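PDB 6BJA: acetyl-CoA acetyltransferase A from Ascaris suum, which probably catalyses the thiolase reaction, transferring an acetyl group between coenzyme A thioesters through an acyl-enzyme intermediate. Local coordinates for residues Y12-V17 with V264-E269; V40-I45 with I78-P83; A54-I59 with G112-V117; I72-S77 with S86-I91. All coordinates share one frame; numbering follows the deposited sequence.

Contact 1: Y12-V17 with V264-E269; sequences YILSAV and VLASGE
Tyr-12 to Ser-15 and Val-264 to Ala-266 are antiparallel neighbours in the mixed sheet of the thiolase N-terminal domain, lying on strands 11-23 and 257-267. Tyr-12 and Ala-266 make a hydrogen-bonded pair: Tyr-12 N donates a hydrogen bond to Ala-266 O at 2.8 Å, and Ala-266 N donates one to Tyr-12 O at 2.9 Å. Ile-13 and Leu-265 follow as a non-hydrogen-bonded pair, their side chains side by side and pointing the same way, with Ile-13 CG1 3.8 Å from Leu-265 CD2. On this face of the sheet Leu-265 packs against Ile-109 of helix 97-110. Leu-14 N then bonds to Val-264 O at 2.9 Å.

Leu-14 leaves the extended conformation (psi -30°), a local irregularity of strand 11-23. Its side chain starts toward the partner strand, and Leu-14 CD1 settles 3.6 Å from Ala-266 CB. Ser-15 OG stands between its own backbone N and carbonyl carbon (chi1 62°), 3.5 Å from Val-264 CB, and is hydrogen-bonded to Ala-44 O of helix 33-48. At the other end the Tyr-12 ring turns its edge to the start of helix 268-274, with Tyr-12 CE1 3.6 Å from Gly-268 CA, while the N-cap residue Ser-267 caps Val-270 N through OG.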
# COMPACT_ATOMS: atom_id res chain seq x y z
N TYR A 12 18.54 -43.48 7.16
CA TYR A 12 18.00 -43.95 5.89
C TYR A 12 16.92 -43.03 5.35
O TYR A 12 16.20 -42.40 6.12
CB TYR A 12 17.43 -45.36 6.04
CG TYR A 12 18.50 -46.38 6.30
CD1 TYR A 12 18.88 -46.68 7.60
CD2 TYR A 12 19.13 -47.04 5.26
CE1 TYR A 12 19.86 -47.62 7.85
CE2 TYR A 12 20.12 -47.97 5.49
CZ TYR A 12 20.48 -48.26 6.80
OH TYR A 12 21.46 -49.18 7.04
N ILE A 13 16.84 -42.96 4.03
CA ILE A 13 15.75 -42.29 3.33
C ILE A 13 14.70 -43.34 2.99
O ILE A 13 15.01 -44.27 2.26
CB ILE A 13 16.27 -41.60 2.05
CG1 ILE A 13 17.26 -40.50 2.42
CG2 ILE A 13 15.12 -41.03 1.24
CD1 ILE A 13 18.03 -39.91 1.26
N LEU A 14 13.49 -43.19 3.51
CA LEU A 14 12.41 -44.14 3.22
C LEU A 14 11.62 -43.73 1.99
O LEU A 14 11.09 -44.59 1.28
CB LEU A 14 11.47 -44.26 4.40
CG LEU A 14 12.08 -44.74 5.71
CD1 LEU A 14 10.98 -44.96 6.74
CD2 LEU A 14 12.89 -46.02 5.51
N SER A 15 11.54 -42.42 1.75
CA SER A 15 10.76 -41.88 0.66
C SER A 15 11.30 -40.52 0.29
O SER A 15 11.92 -39.85 1.12
CB SER A 15 9.28 -41.78 1.01
OG SER A 15 9.09 -40.91 2.11
N ALA A 16 11.02 -40.12 -0.95
CA ALA A 16 11.57 -38.89 -1.54
C ALA A 16 10.67 -38.50 -2.72
O ALA A 16 10.62 -39.20 -3.73
CB ALA A 16 12.98 -39.10 -1.99
N VAL A 17 9.87 -37.46 -2.52
CA VAL A 17 8.87 -37.05 -3.50
C VAL A 17 8.88 -35.54 -3.70
O VAL A 17 9.37 -34.80 -2.84
CB VAL A 17 7.44 -37.50 -3.12
CG1 VAL A 17 7.36 -39.02 -3.01
CG2 VAL A 17 7.00 -36.87 -1.83
N VAL A 264 11.11 -38.68 3.96
CA VAL A 264 11.02 -39.25 5.30
C VAL A 264 12.35 -39.92 5.61
O VAL A 264 12.83 -40.72 4.82
CB VAL A 264 9.85 -40.24 5.43
CG1 VAL A 264 9.90 -41.01 6.74
CG2 VAL A 264 8.56 -39.51 5.33
N LEU A 265 12.91 -39.61 6.78
CA LEU A 265 14.16 -40.19 7.23
C LEU A 265 13.88 -41.09 8.43
O LEU A 265 13.02 -40.78 9.25
CB LEU A 265 15.17 -39.10 7.63
CG LEU A 265 15.38 -37.98 6.61
CD1 LEU A 265 16.27 -36.89 7.19
CD2 LEU A 265 15.98 -38.50 5.34
N ALA A 266 14.59 -42.21 8.51
CA ALA A 266 14.44 -43.10 9.66
C ALA A 266 15.78 -43.74 10.06
O ALA A 266 16.67 -43.93 9.23
CB ALA A 266 13.40 -44.19 9.35
N SER A 267 15.90 -44.08 11.35
CA SER A 267 17.11 -44.70 11.85
C SER A 267 17.22 -46.16 11.41
O SER A 267 16.23 -46.78 11.04
CB SER A 267 17.14 -44.61 13.38
OG SER A 267 16.24 -45.54 13.94
N GLY A 268 18.44 -46.69 11.47
CA GLY A 268 18.66 -48.10 11.21
C GLY A 268 17.82 -48.99 12.11
O GLY A 268 17.34 -50.04 11.67
N GLU A 269 17.61 -48.57 13.36
CA GLU A 269 16.82 -49.37 14.30
C GLU A 269 15.38 -49.50 13.81
O GLU A 269 14.82 -50.58 13.82
CB GLU A 269 16.85 -48.77 15.71
CG GLU A 269 16.26 -49.69 16.77
CD GLU A 269 16.48 -49.17 18.20
OE1 GLU A 269 17.10 -49.90 19.01
OE2 GLU A 269 16.04 -48.04 18.51

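Contact 2: V40-I45 with I78-P83; sequences VTKEAI and IASEIP
Thr-41, Lys-42 and Ile-45 of helix 33-48 pack against Ser-80 and Ile-82, just beyond helix 72-79. The methyl of Thr-41 carries the middle: Thr-41 CG2 lies 3.5 Å from Ser-80 OG and 3.9 Å from Ile-82 CD1. One helical turn on, Ile-45 CD1 meets Ile-82 CG1 at 3.9 Å, the two isoleucines crossing at a slant. At the outer margin the aliphatic part of Lys-42 lies by Ser-80, and Lys-42 CE comes within 3.6 Å of Ala-79 O.

The two hydroxyls bond back to their own helices. Thr-41 OG1, beside its backbone N (chi1 -63°), bonds to Gly-37 O, which leaves CG2 turned to the partner. Ser-80 OG likewise bonds back to Ile-76 O. Farther out, Ile-45 and Ile-82 both touch Ile-55, and Glu-81 O is held by Ser-52 OG.

What presents Ser-80 and Ile-82 to the helix is the end of helix 72-79. Glu-81 takes a positive phi (63°), Glu-81 N bonds to Ile-78 O at 3.1 Å, and Ile-82 N reaches back to Ser-77 O: a Schellman motif, with Glu-81 as the C-prime residue.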
# COMPACT_ATOMS: atom_id res chain seq x y z
N VAL A 40 3.31 -32.76 -0.31
CA VAL A 40 4.48 -33.63 -0.34
C VAL A 40 4.70 -34.35 0.99
O VAL A 40 5.22 -35.47 1.01
CB VAL A 40 5.76 -32.89 -0.77
CG1 VAL A 40 5.66 -32.50 -2.22
CG2 VAL A 40 6.05 -31.67 0.11
N THR A 41 4.27 -33.76 2.10
CA THR A 41 4.42 -34.42 3.38
C THR A 41 3.51 -35.65 3.43
O THR A 41 3.94 -36.72 3.81
CB THR A 41 4.11 -33.46 4.54
OG1 THR A 41 5.07 -32.39 4.51
CG2 THR A 41 4.20 -34.14 5.89
N LYS A 42 2.25 -35.47 3.06
CA LYS A 42 1.32 -36.60 3.04
C LYS A 42 1.83 -37.69 2.10
O LYS A 42 1.78 -38.87 2.46
CB LYS A 42 -0.07 -36.14 2.64
CG LYS A 42 -0.81 -35.37 3.72
CD LYS A 42 -2.19 -34.99 3.22
CE LYS A 42 -3.24 -35.13 4.29
NZ LYS A 42 -4.61 -34.89 3.74
N GLU A 43 2.34 -37.33 0.92
CA GLU A 43 2.71 -38.40 -0.01
C GLU A 43 4.01 -39.06 0.45
O GLU A 43 4.19 -40.26 0.30
CB GLU A 43 2.83 -37.89 -1.45
CG GLU A 43 3.06 -39.01 -2.45
CD GLU A 43 1.83 -39.87 -2.70
OE1 GLU A 43 0.68 -39.39 -2.44
OE2 GLU A 43 2.01 -41.04 -3.18
N ALA A 44 4.93 -38.30 1.02
CA ALA A 44 6.16 -38.89 1.54
C ALA A 44 5.87 -39.90 2.67
O ALA A 44 6.52 -40.93 2.76
CB ALA A 44 7.11 -37.81 2.04
N ILE A 45 4.92 -39.57 3.53
CA ILE A 45 4.50 -40.47 4.60
C ILE A 45 3.89 -41.74 3.98
O ILE A 45 4.28 -42.84 4.36
CB ILE A 45 3.51 -39.79 5.53
CG1 ILE A 45 4.23 -38.69 6.32
CG2 ILE A 45 2.88 -40.79 6.49
CD1 ILE A 45 3.31 -37.80 7.11
N ILE A 78 0.37 -30.50 11.24
CA ILE A 78 -0.98 -30.77 11.75
C ILE A 78 -1.93 -31.18 10.62
O ILE A 78 -2.71 -32.16 10.75
CB ILE A 78 -1.53 -29.55 12.52
CG1 ILE A 78 -0.82 -29.45 13.86
CG2 ILE A 78 -3.06 -29.68 12.73
CD1 ILE A 78 -1.17 -28.23 14.67
N ALA A 79 -1.87 -30.47 9.49
CA ALA A 79 -2.76 -30.75 8.36
C ALA A 79 -2.41 -32.06 7.66
O ALA A 79 -3.26 -32.63 6.94
CB ALA A 79 -2.73 -29.61 7.38
N SER A 80 -1.22 -32.58 7.92
CA SER A 80 -0.77 -33.86 7.40
C SER A 80 -1.04 -35.03 8.37
O SER A 80 -0.56 -36.15 8.16
CB SER A 80 0.73 -33.81 7.07
OG SER A 80 0.97 -32.81 6.09
N GLU A 81 -1.83 -34.76 9.42
CA GLU A 81 -2.20 -35.76 10.43
C GLU A 81 -1.03 -36.32 11.24
O GLU A 81 -1.06 -37.42 11.76
CB GLU A 81 -2.99 -36.89 9.76
CG GLU A 81 -4.25 -36.36 9.08
CD GLU A 81 -5.16 -37.47 8.55
OE1 GLU A 81 -4.64 -38.50 8.06
OE2 GLU A 81 -6.39 -37.30 8.61
N ILE A 82 0.05 -35.54 11.34
CA ILE A 82 1.15 -35.87 12.23
C ILE A 82 0.71 -35.46 13.65
O ILE A 82 0.03 -34.47 13.79
CB ILE A 82 2.42 -35.15 11.76
CG1 ILE A 82 2.85 -35.73 10.41
CG2 ILE A 82 3.56 -35.31 12.76
CD1 ILE A 82 3.98 -34.94 9.75
N PRO A 83 1.10 -36.25 14.67
CA PRO A 83 0.58 -35.99 16.03
C PRO A 83 0.91 -34.60 16.52
O PRO A 83 1.97 -34.04 16.20
CB PRO A 83 1.30 -37.02 16.88
CG PRO A 83 1.56 -38.15 15.95
CD PRO A 83 1.91 -37.48 14.65

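Contact 3: A54-I59 with G112-V117; sequences AIEETI and GYRRIV
Glu-56 and Glu-57 bind the 112-117 segment through their carboxylates, one to backbone and one to side chain. Among the hydrogen bonds to backbone, Glu-56 OE1 takes Arg-115 N at 2.6 Å, almost straight (174°) and from the syn side of the carboxylate; Ile-116 N adds a weak bond to the same oxygen at 3.3 Å. In return Glu-56 N donates to Ile-116 O at 3.0 Å. The side chain and amide of Glu-56 thus clasp the turn that leads into strand 116-124. The neighbouring Glu-57 N is buried without a partner.

The salt bridge joins Glu-57 OE2 to Arg-114 NE at 2.7 Å. It uses the anti lone pair of the oxygen and lies in the guanidinium plane, yet the carboxylate stands almost upright to that plane (83°). In Arg-114, chi2 (-56°) turns CD aside from the extended path. Glu-56 O sits over one face of the guanidinium and Tyr-113 CE2 over the opposite face, toward its rim, while Arg-114 NH2 bonds to Gln-87 OE1.

Apolar contacts complete the join. Ile-55 and Ile-116 cross at about a right angle, with Ile-55 CD1 3.7 Å from Ile-116 CG2. Ala-54 CB touches Ile-116 CD1 at 3.9 Å, and Glu-57 CB lies 3.8 Å from Val-117 CG1.

Tyr-113 OH hydrogen-bonds to Glu-287 of the second subunit, so this side borders a subunit interface. Here strands 57-61 and 116-124 enter the thiolase N-terminal sheet as parallel neighbours, the second arriving from helix 97-110 through a Schellman motif at Gly-112.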
# COMPACT_ATOMS: atom_id res chain seq x y z
N ALA A 54 3.78 -42.01 13.38
CA ALA A 54 5.16 -42.35 13.70
C ALA A 54 6.15 -41.21 13.46
O ALA A 54 7.32 -41.30 13.86
CB ALA A 54 5.58 -43.56 12.91
N ILE A 55 5.70 -40.16 12.79
CA ILE A 55 6.58 -39.04 12.45
C ILE A 55 6.80 -38.17 13.69
O ILE A 55 5.84 -37.64 14.25
CB ILE A 55 5.99 -38.18 11.33
CG1 ILE A 55 5.60 -39.02 10.11
CG2 ILE A 55 6.98 -37.07 10.96
CD1 ILE A 55 6.73 -39.83 9.49
N GLU A 56 8.06 -38.02 14.10
CA GLU A 56 8.39 -37.39 15.39
C GLU A 56 8.69 -35.89 15.29
O GLU A 56 8.54 -35.15 16.27
CB GLU A 56 9.59 -38.10 16.04
CG GLU A 56 9.26 -39.54 16.43
CD GLU A 56 10.47 -40.41 16.73
OE1 GLU A 56 11.62 -39.97 16.57
OE2 GLU A 56 10.27 -41.57 17.14
N GLU A 57 9.15 -35.47 14.12
CA GLU A 57 9.48 -34.08 13.82
C GLU A 57 9.18 -33.75 12.38
O GLU A 57 9.36 -34.59 11.51
CB GLU A 57 10.96 -33.75 14.02
CG GLU A 57 11.45 -33.71 15.39
CD GLU A 57 12.79 -32.97 15.49
OE1 GLU A 57 13.12 -32.11 14.62
OE2 GLU A 57 13.51 -33.26 16.47
N THR A 58 8.81 -32.49 12.14
CA THR A 58 8.60 -31.94 10.80
C THR A 58 9.49 -30.73 10.64
O THR A 58 9.34 -29.78 11.40
CB THR A 58 7.15 -31.57 10.62
OG1 THR A 58 6.35 -32.74 10.84
CG2 THR A 58 6.89 -31.03 9.21
N ILE A 59 10.42 -30.79 9.70
CA ILE A 59 11.42 -29.73 9.54
C ILE A 59 11.28 -29.19 8.13
O ILE A 59 11.45 -29.93 7.18
CB ILE A 59 12.87 -30.24 9.73
CG1 ILE A 59 12.99 -31.04 11.03
CG2 ILE A 59 13.86 -29.07 9.69
CD1 ILE A 59 14.26 -31.83 11.15
N GLY A 112 20.61 -39.71 18.35
CA GLY A 112 19.74 -40.62 19.07
C GLY A 112 18.49 -39.98 19.66
O GLY A 112 17.73 -40.63 20.38
N TYR A 113 18.27 -38.70 19.37
CA TYR A 113 17.12 -37.98 19.88
C TYR A 113 15.84 -38.41 19.19
O TYR A 113 14.80 -38.59 19.84
CB TYR A 113 17.31 -36.49 19.69
CG TYR A 113 16.22 -35.62 20.25
CD1 TYR A 113 15.77 -35.78 21.55
CD2 TYR A 113 15.69 -34.57 19.51
CE1 TYR A 113 14.81 -34.96 22.07
CE2 TYR A 113 14.73 -33.75 20.02
CZ TYR A 113 14.29 -33.95 21.31
OH TYR A 113 13.33 -33.13 21.83
N ARG A 114 15.93 -38.58 17.88
CA ARG A 114 14.79 -39.02 17.06
C ARG A 114 15.06 -40.31 16.31
O ARG A 114 16.21 -40.67 16.05
CB ARG A 114 14.43 -37.95 16.01
CG ARG A 114 14.09 -36.61 16.55
CD ARG A 114 12.96 -36.65 17.55
NE ARG A 114 12.49 -35.31 17.87
CZ ARG A 114 11.57 -35.04 18.77
NH1 ARG A 114 10.99 -36.03 19.46
NH2 ARG A 114 11.19 -33.79 19.00
N ARG A 115 13.97 -40.99 15.94
CA ARG A 115 14.03 -42.20 15.13
C ARG A 115 13.48 -41.96 13.73
O ARG A 115 13.93 -42.60 12.79
CB ARG A 115 13.23 -43.32 15.79
CG ARG A 115 13.91 -43.97 16.99
CD ARG A 115 12.88 -44.70 17.87
NE ARG A 115 12.30 -45.90 17.26
CZ ARG A 115 12.82 -47.12 17.37
NH1 ARG A 115 12.22 -48.15 16.79
NH2 ARG A 115 13.94 -47.32 18.04
N ILE A 116 12.48 -41.10 13.62
CA ILE A 116 11.73 -40.90 12.38
C ILE A 116 11.38 -39.43 12.22
O ILE A 116 10.74 -38.86 13.08
CB ILE A 116 10.43 -41.73 12.34
CG1 ILE A 116 10.73 -43.21 12.55
CG2 ILE A 116 9.71 -41.51 11.02
CD1 ILE A 116 9.49 -44.03 12.87
N VAL A 117 11.78 -38.81 11.12
CA VAL A 117 11.39 -37.43 10.89
C VAL A 117 11.03 -37.21 9.43
O VAL A 117 11.40 -38.01 8.57
CB VAL A 117 12.50 -36.43 11.27
CG1 VAL A 117 13.00 -36.65 12.71
CG2 VAL A 117 13.62 -36.51 10.33

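Contact 4: I72-S77 with S86-I91; sequences IARQIS and SQCVTI
Ala-73, Arg-74 and Ser-77 of helix 72-79 lie over Cys-88 and Thr-90 of strand 87-92, the axes of the two segments approaching to 6.3 Å with their directions 134° apart. Thr-90 OG1 accepts a hydrogen bond from Ala-73 N at 3.0 Å. It also bonds to Asn-71 OD1, so the hydroxyl ties the first turn of the helix to the strand. Asn-71 ND2 adds a bond to Cys-88 O.

Ala-73 is tightly seated, its CB only 3.2 Å from Val-89 O and 4.0 Å from Cys-88 CB. Cys-88 starts toward the helix, and Cys-88 SG lies 3.3 Å from Ser-77 CB and equally close to Ser-77 OG, whose polar partner is Thr-58 OG1 on strand 57-61. Arg-74 CD approaches Cys-88 SG to 3.7 Å from another side.

Arg-74 starts with CG anti to its backbone N (chi1 -177°) and bends at chi2 (68°). The guanidinium comes edge-on toward the start of the strand, Arg-74 NH1 lying 2.8 Å from Ser-86 O at an angle too poor for a hydrogen bond. Better partners are Lys-84 O for NH2 and Gly-386 O of the second subunit for NE.

Thr-90 and Ile-91 pair antiparallel with a strand of that second subunit, carrying the sheet across the interface. Within the chain, strands 57-61 and 87-92 run parallel side by side with helix 72-79 packed over them, the classic beta-alpha-beta crossover.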
# COMPACT_ATOMS: atom_id res chain seq x y z
N ILE A 72 5.19 -22.27 9.53
CA ILE A 72 4.43 -23.08 8.57
C ILE A 72 4.69 -24.57 8.76
O ILE A 72 3.83 -25.37 8.43
CB ILE A 72 4.72 -22.69 7.10
CG1 ILE A 72 6.18 -22.89 6.73
CG2 ILE A 72 4.24 -21.28 6.82
CD1 ILE A 72 6.40 -22.78 5.26
N ALA A 73 5.85 -24.95 9.30
CA ALA A 73 6.12 -26.36 9.58
C ALA A 73 5.03 -26.96 10.47
O ALA A 73 4.61 -28.09 10.24
CB ALA A 73 7.46 -26.54 10.23
N ARG A 74 4.54 -26.20 11.46
CA ARG A 74 3.49 -26.71 12.34
C ARG A 74 2.14 -26.82 11.61
O ARG A 74 1.38 -27.77 11.81
CB ARG A 74 3.37 -25.83 13.56
CG ARG A 74 2.36 -26.30 14.59
CD ARG A 74 2.81 -27.57 15.27
NE ARG A 74 2.00 -27.83 16.49
CZ ARG A 74 2.08 -28.94 17.21
NH1 ARG A 74 2.94 -29.90 16.90
NH2 ARG A 74 1.30 -29.08 18.28
N GLN A 75 1.82 -25.84 10.77
CA GLN A 75 0.62 -25.88 9.97
C GLN A 75 0.63 -27.11 9.07
O GLN A 75 -0.36 -27.83 8.97
CB GLN A 75 0.48 -24.62 9.12
CG GLN A 75 0.33 -23.33 9.91
CD GLN A 75 0.11 -22.16 8.99
OE1 GLN A 75 -0.80 -22.17 8.15
NE2 GLN A 75 0.96 -21.16 9.10
N ILE A 76 1.76 -27.35 8.42
CA ILE A 76 1.89 -28.48 7.51
C ILE A 76 1.77 -29.80 8.26
O ILE A 76 1.04 -30.72 7.86
CB ILE A 76 3.26 -28.40 6.77
CG1 ILE A 76 3.25 -27.24 5.78
CG2 ILE A 76 3.59 -29.71 6.05
CD1 ILE A 76 4.65 -26.82 5.31
N SER A 77 2.45 -29.88 9.40
CA SER A 77 2.47 -31.09 10.19
C SER A 77 1.06 -31.47 10.66
O SER A 77 0.60 -32.61 10.48
CB SER A 77 3.40 -30.89 11.38
OG SER A 77 3.61 -32.06 12.14
N SER A 86 4.35 -34.00 18.02
CA SER A 86 5.55 -33.95 17.21
C SER A 86 6.03 -32.51 17.07
O SER A 86 5.23 -31.58 17.05
CB SER A 86 5.29 -34.57 15.84
OG SER A 86 4.96 -35.94 16.02
N GLN A 87 7.34 -32.35 16.98
CA GLN A 87 7.98 -31.04 16.94
C GLN A 87 8.15 -30.51 15.53
O GLN A 87 8.57 -31.23 14.64
CB GLN A 87 9.33 -31.13 17.61
CG GLN A 87 9.30 -31.01 19.12
CD GLN A 87 8.36 -31.99 19.81
OE1 GLN A 87 8.69 -33.18 19.94
NE2 GLN A 87 7.19 -31.49 20.27
N CYS A 88 7.88 -29.22 15.36
CA CYS A 88 7.85 -28.57 14.05
C CYS A 88 8.64 -27.28 14.02
O CYS A 88 8.46 -26.43 14.88
CB CYS A 88 6.42 -28.26 13.68
SG CYS A 88 5.35 -29.73 13.78
N VAL A 89 9.53 -27.13 13.04
CA VAL A 89 10.34 -25.92 12.94
C VAL A 89 10.53 -25.53 11.48
O VAL A 89 10.63 -26.40 10.60
CB VAL A 89 11.69 -26.11 13.64
CG1 VAL A 89 12.55 -27.17 12.95
CG2 VAL A 89 12.46 -24.79 13.72
N THR A 90 10.54 -24.23 11.22
CA THR A 90 10.74 -23.69 9.88
C THR A 90 12.11 -23.05 9.85
O THR A 90 12.48 -22.33 10.77
CB THR A 90 9.65 -22.68 9.48
OG1 THR A 90 8.35 -23.27 9.68
CG2 THR A 90 9.74 -22.32 8.01
N ILE A 91 12.88 -23.34 8.82
CA ILE A 91 14.22 -22.79 8.80
C ILE A 91 14.55 -22.12 7.47
O ILE A 91 14.03 -22.49 6.40
CB ILE A 91 15.27 -23.84 9.16
CG1 ILE A 91 15.47 -24.82 8.04
CG2 ILE A 91 14.91 -24.60 10.45
CD1 ILE A 91 16.84 -24.73 7.62

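All four contacts lie in the N-terminal thiolase domain. Contact 4 is wholly buried and contact 1 nearly so, with Tyr-12 at its partly exposed end, whereas contacts 2 and 3 reach partly exposed margins. Contacts 1, 3 and 4 share the sheet, and Leu-265 N to Val-117 O (2.8 Å) stitches contact 1 to contact 3. Contact 2 lies on the helical layer, where helix 33-48 packs on Val-17 of strand 11-23, and shares helix 72-79 with contact 4. Chemistry follows place: backbone pairing inside the sheet, aliphatic packing between helix and helix end, charged groups where strands 57-61 and 116-124 begin, and a hydroxyl and a thiol between helix and strand. Contacts 3 and 4 both meet the second subunit.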